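Local coordinates for guanine nucleotide exchange protein (Legionella pneumophila, PDB 1XSZ) that probably acts as a guanine nucleotide exchange factor for ADP-ribosylation factor (Arf) GTPases, with a C-terminal domain that caps the active site of its Sec7 domain, at residues K219-F224 with I277-P282. Residues are numbered along the deposited sequence; the frame is centred on the assembly and turned at random.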
ATOM      1  N   LYS A 219     -21.543   3.790   6.130  1.00 18.43           N
ATOM      2  CA  LYS A 219     -22.245   2.610   6.623  1.00 19.93           C
ATOM      3  C   LYS A 219     -22.651   1.680   5.487  1.00 19.37           C
ATOM      4  O   LYS A 219     -22.480   0.467   5.580  1.00 20.88           O
ATOM      5  CB  LYS A 219     -23.481   3.028   7.421  1.00 21.12           C
ATOM      6  CG  LYS A 219     -23.161   3.697   8.743  1.00 24.61           C
ATOM      7  CD  LYS A 219     -24.429   4.147   9.446  1.00 28.64           C
ATOM      8  CE  LYS A 219     -24.128   4.735  10.811  1.00 30.91           C
ATOM      9  NZ  LYS A 219     -23.537   3.718  11.722  1.00 34.33           N
ATOM     10  N   LYS A 220     -23.193   2.248   4.413  1.00 19.37           N
ATOM     11  CA  LYS A 220     -23.604   1.439   3.269  1.00 19.52           C
ATOM     12  C   LYS A 220     -22.388   0.799   2.607  1.00 18.63           C
ATOM     13  O   LYS A 220     -22.436  -0.346   2.153  1.00 19.98           O
ATOM     14  CB  LYS A 220     -24.357   2.292   2.247  1.00 20.46           C
ATOM     15  CG  LYS A 220     -25.732   2.755   2.710  1.00 23.19           C
ATOM     16  CD  LYS A 220     -26.427   3.566   1.625  1.00 26.73           C
ATOM     17  CE  LYS A 220     -27.840   3.958   2.038  1.00 29.79           C
ATOM     18  NZ  LYS A 220     -27.852   4.789   3.273  1.00 31.72           N
ATOM     19  N   LEU A 221     -21.291   1.548   2.557  1.00 18.55           N
ATOM     20  CA  LEU A 221     -20.062   1.053   1.954  1.00 18.64           C
ATOM     21  C   LEU A 221     -19.502  -0.112   2.763  1.00 18.41           C
ATOM     22  O   LEU A 221     -19.086  -1.131   2.211  1.00 18.06           O
ATOM     23  CB  LEU A 221     -19.026   2.175   1.895  1.00 18.51           C
ATOM     24  CG  LEU A 221     -17.653   1.797   1.344  1.00 18.84           C
ATOM     25  CD1 LEU A 221     -17.779   1.336  -0.094  1.00 20.35           C
ATOM     26  CD2 LEU A 221     -16.732   3.003   1.434  1.00 17.31           C
ATOM     27  N   ASP A 222     -19.500   0.054   4.080  1.00 18.60           N
ATOM     28  CA  ASP A 222     -18.990  -0.968   4.980  1.00 20.48           C
ATOM     29  C   ASP A 222     -19.782  -2.265   4.811  1.00 20.87           C
ATOM     30  O   ASP A 222     -19.201  -3.350   4.724  1.00 22.07           O
ATOM     31  CB  ASP A 222     -19.067  -0.453   6.423  1.00 22.56           C
ATOM     32  CG  ASP A 222     -18.352  -1.354   7.406  1.00 24.19           C
ATOM     33  OD1 ASP A 222     -17.390  -2.038   6.999  1.00 27.65           O
ATOM     34  OD2 ASP A 222     -18.746  -1.367   8.591  1.00 28.10           O
ATOM     35  N   SER A 223     -21.105  -2.144   4.753  0.50 20.03           N
ATOM     36  CA  SER A 223     -21.972  -3.306   4.592  0.50 20.45           C
ATOM     37  C   SER A 223     -21.786  -3.960   3.227  0.50 19.41           C
ATOM     38  O   SER A 223     -21.849  -5.184   3.100  0.50 19.83           O
ATOM     39  CB  SER A 223     -23.436  -2.894   4.766  0.50 20.54           C
ATOM     40  OG  SER A 223     -24.303  -3.997   4.571  0.50 23.52           O
ATOM     41  N   PHE A 224     -21.553  -3.139   2.209  1.00 19.66           N
ATOM     42  CA  PHE A 224     -21.363  -3.630   0.852  1.00 19.17           C
ATOM     43  C   PHE A 224     -20.213  -4.629   0.740  1.00 21.33           C
ATOM     44  O   PHE A 224     -20.233  -5.514  -0.111  1.00 21.81           O
ATOM     45  CB  PHE A 224     -21.135  -2.447  -0.096  1.00 19.28           C
ATOM     46  CG  PHE A 224     -21.112  -2.826  -1.548  1.00 18.00           C
ATOM     47  CD1 PHE A 224     -19.932  -3.237  -2.160  1.00 18.92           C
ATOM     48  CD2 PHE A 224     -22.279  -2.783  -2.306  1.00 18.92           C
ATOM     49  CE1 PHE A 224     -19.913  -3.598  -3.503  1.00 19.55           C
ATOM     50  CE2 PHE A 224     -22.271  -3.142  -3.648  1.00 18.60           C
ATOM     51  CZ  PHE A 224     -21.089  -3.549  -4.251  1.00 19.57           C
ATOM     52  N   ILE A 277     -11.766   1.488  -4.038  1.00 13.47           N
ATOM     53  CA  ILE A 277     -12.166   2.050  -2.765  1.00 13.30           C
ATOM     54  C   ILE A 277     -11.710   1.108  -1.664  1.00 13.27           C
ATOM     55  O   ILE A 277     -12.163  -0.036  -1.581  1.00 13.88           O
ATOM     56  CB  ILE A 277     -13.700   2.228  -2.687  1.00 14.22           C
ATOM     57  CG1 ILE A 277     -14.184   3.121  -3.832  1.00 16.79           C
ATOM     58  CG2 ILE A 277     -14.083   2.819  -1.342  1.00 14.50           C
ATOM     59  CD1 ILE A 277     -15.692   3.321  -3.852  1.00 17.98           C
ATOM     60  N   GLN A 278     -10.784   1.583  -0.838  1.00 12.23           N
ATOM     61  CA  GLN A 278     -10.257   0.800   0.272  1.00 11.99           C
ATOM     62  C   GLN A 278     -10.915   1.245   1.564  1.00 12.54           C
ATOM     63  O   GLN A 278     -11.118   2.438   1.782  1.00 12.87           O
ATOM     64  CB  GLN A 278      -8.750   1.011   0.407  1.00 12.85           C
ATOM     65  CG  GLN A 278      -7.949   0.687  -0.822  1.00 13.76           C
ATOM     66  CD  GLN A 278      -6.510   1.126  -0.669  1.00 12.79           C
ATOM     67  OE1 GLN A 278      -5.834   0.745   0.287  1.00 14.81           O
ATOM     68  NE2 GLN A 278      -6.037   1.933  -1.605  1.00 14.63           N
ATOM     69  N   VAL A 279     -11.219   0.292   2.432  1.00 12.66           N
ATOM     70  CA  VAL A 279     -11.841   0.599   3.706  1.00 12.56           C
ATOM     71  C   VAL A 279     -10.996   0.074   4.862  1.00 12.97           C
ATOM     72  O   VAL A 279     -10.518  -1.062   4.823  1.00 13.11           O
ATOM     73  CB  VAL A 279     -13.255  -0.023   3.796  1.00 13.62           C
ATOM     74  CG1 VAL A 279     -13.855   0.244   5.160  1.00 15.14           C
ATOM     75  CG2 VAL A 279     -14.146   0.551   2.704  1.00 15.42           C
ATOM     76  N   TYR A 280     -10.806   0.911   5.875  1.00 11.74           N
ATOM     77  CA  TYR A 280     -10.052   0.544   7.068  1.00 11.38           C
ATOM     78  C   TYR A 280     -10.839   0.950   8.306  1.00 12.07           C
ATOM     79  O   TYR A 280     -11.374   2.052   8.365  1.00 13.41           O
ATOM     80  CB  TYR A 280      -8.692   1.259   7.130  1.00 12.24           C
ATOM     81  CG  TYR A 280      -7.760   0.951   5.992  1.00 10.85           C
ATOM     82  CD1 TYR A 280      -7.927   1.552   4.749  1.00 11.68           C
ATOM     83  CD2 TYR A 280      -6.730   0.018   6.141  1.00 11.53           C
ATOM     84  CE1 TYR A 280      -7.102   1.232   3.679  1.00 12.21           C
ATOM     85  CE2 TYR A 280      -5.899  -0.310   5.080  1.00 12.15           C
ATOM     86  CZ  TYR A 280      -6.092   0.294   3.851  1.00 12.53           C
ATOM     87  OH  TYR A 280      -5.303  -0.055   2.784  1.00 13.13           O
ATOM     88  N   THR A 281     -10.928   0.058   9.285  1.00 12.86           N
ATOM     89  CA  THR A 281     -11.597   0.375  10.538  1.00 14.45           C
ATOM     90  C   THR A 281     -10.595   0.019  11.628  1.00 15.55           C
ATOM     91  O   THR A 281      -9.971  -1.047  11.602  1.00 15.56           O
ATOM     92  CB  THR A 281     -12.930  -0.395  10.724  1.00 16.94           C
ATOM     93  OG1 THR A 281     -12.699  -1.803  10.669  1.00 21.80           O
ATOM     94  CG2 THR A 281     -13.914  -0.002   9.645  1.00 17.62           C
ATOM     95  N   PRO A 282     -10.417   0.911  12.602  1.00 14.45           N
ATOM     96  CA  PRO A 282      -9.463   0.670  13.685  1.00 15.04           C
ATOM     97  C   PRO A 282      -9.745  -0.460  14.661  1.00 15.64           C
ATOM     98  O   PRO A 282     -10.894  -0.750  14.992  1.00 16.18           O
ATOM     99  CB  PRO A 282      -9.401   2.021  14.388  1.00 16.22           C
ATOM    100  CG  PRO A 282     -10.811   2.540  14.218  1.00 17.86           C
ATOM    101  CD  PRO A 282     -11.093   2.211  12.769  1.00 15.63           C
TER
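In Leu221, CG anti to the backbone N (chi1 177°) sends the side chain off the helix, and a chi2 of 62° leaves CD2 extended, anti to CA, as the leading methyl; in Val279, CG1 is anti to the backbone N, which leaves CG2 beside that N and anti to the carbonyl carbon, facing the leucine. The two side chains meet tip to tip: Leu221 CD2 lies 3.8 Å from Val279 CG2, and Leu221 CG follows at 4.0 Å from the same methyl. Two residues back along the strand, Ile277 offers its CG2 branch, 3.8 Å from Leu221 CD2, and this pair crosses at a slant. One leucine methyl therefore touches two strand methyls at equal distance, at van der Waals separation. No hydrogen bond joins the segments; the contact is apolar and all three residues are buried. Val296 and Ile264, from the strands flanking 274-280, also touch Leu221, as does Phe317, extending the apolar surface around it. At the margin, Asp222 OD1 comes no closer than 4.6 Å, to Val279 CG1, and forms a salt bridge with Lys261 NZ.

On the strand's other face, Tyr280 OH donates to Gln278 OE1 over 2.7 Å, in the carbonyl plane and with a C=O...O angle of 158°. Gln278 NE2 bonds Glu105 OE1, and the backbone N of Ala106 bonds Tyr280 OH, tying this side of the strand to the Sec7 domain. Helix 216-224 thus packs on one face of an antiparallel sheet whose opposite face meets the Sec7 region, a helix-on-antiparallel-sheet layer within the RalF capping domain.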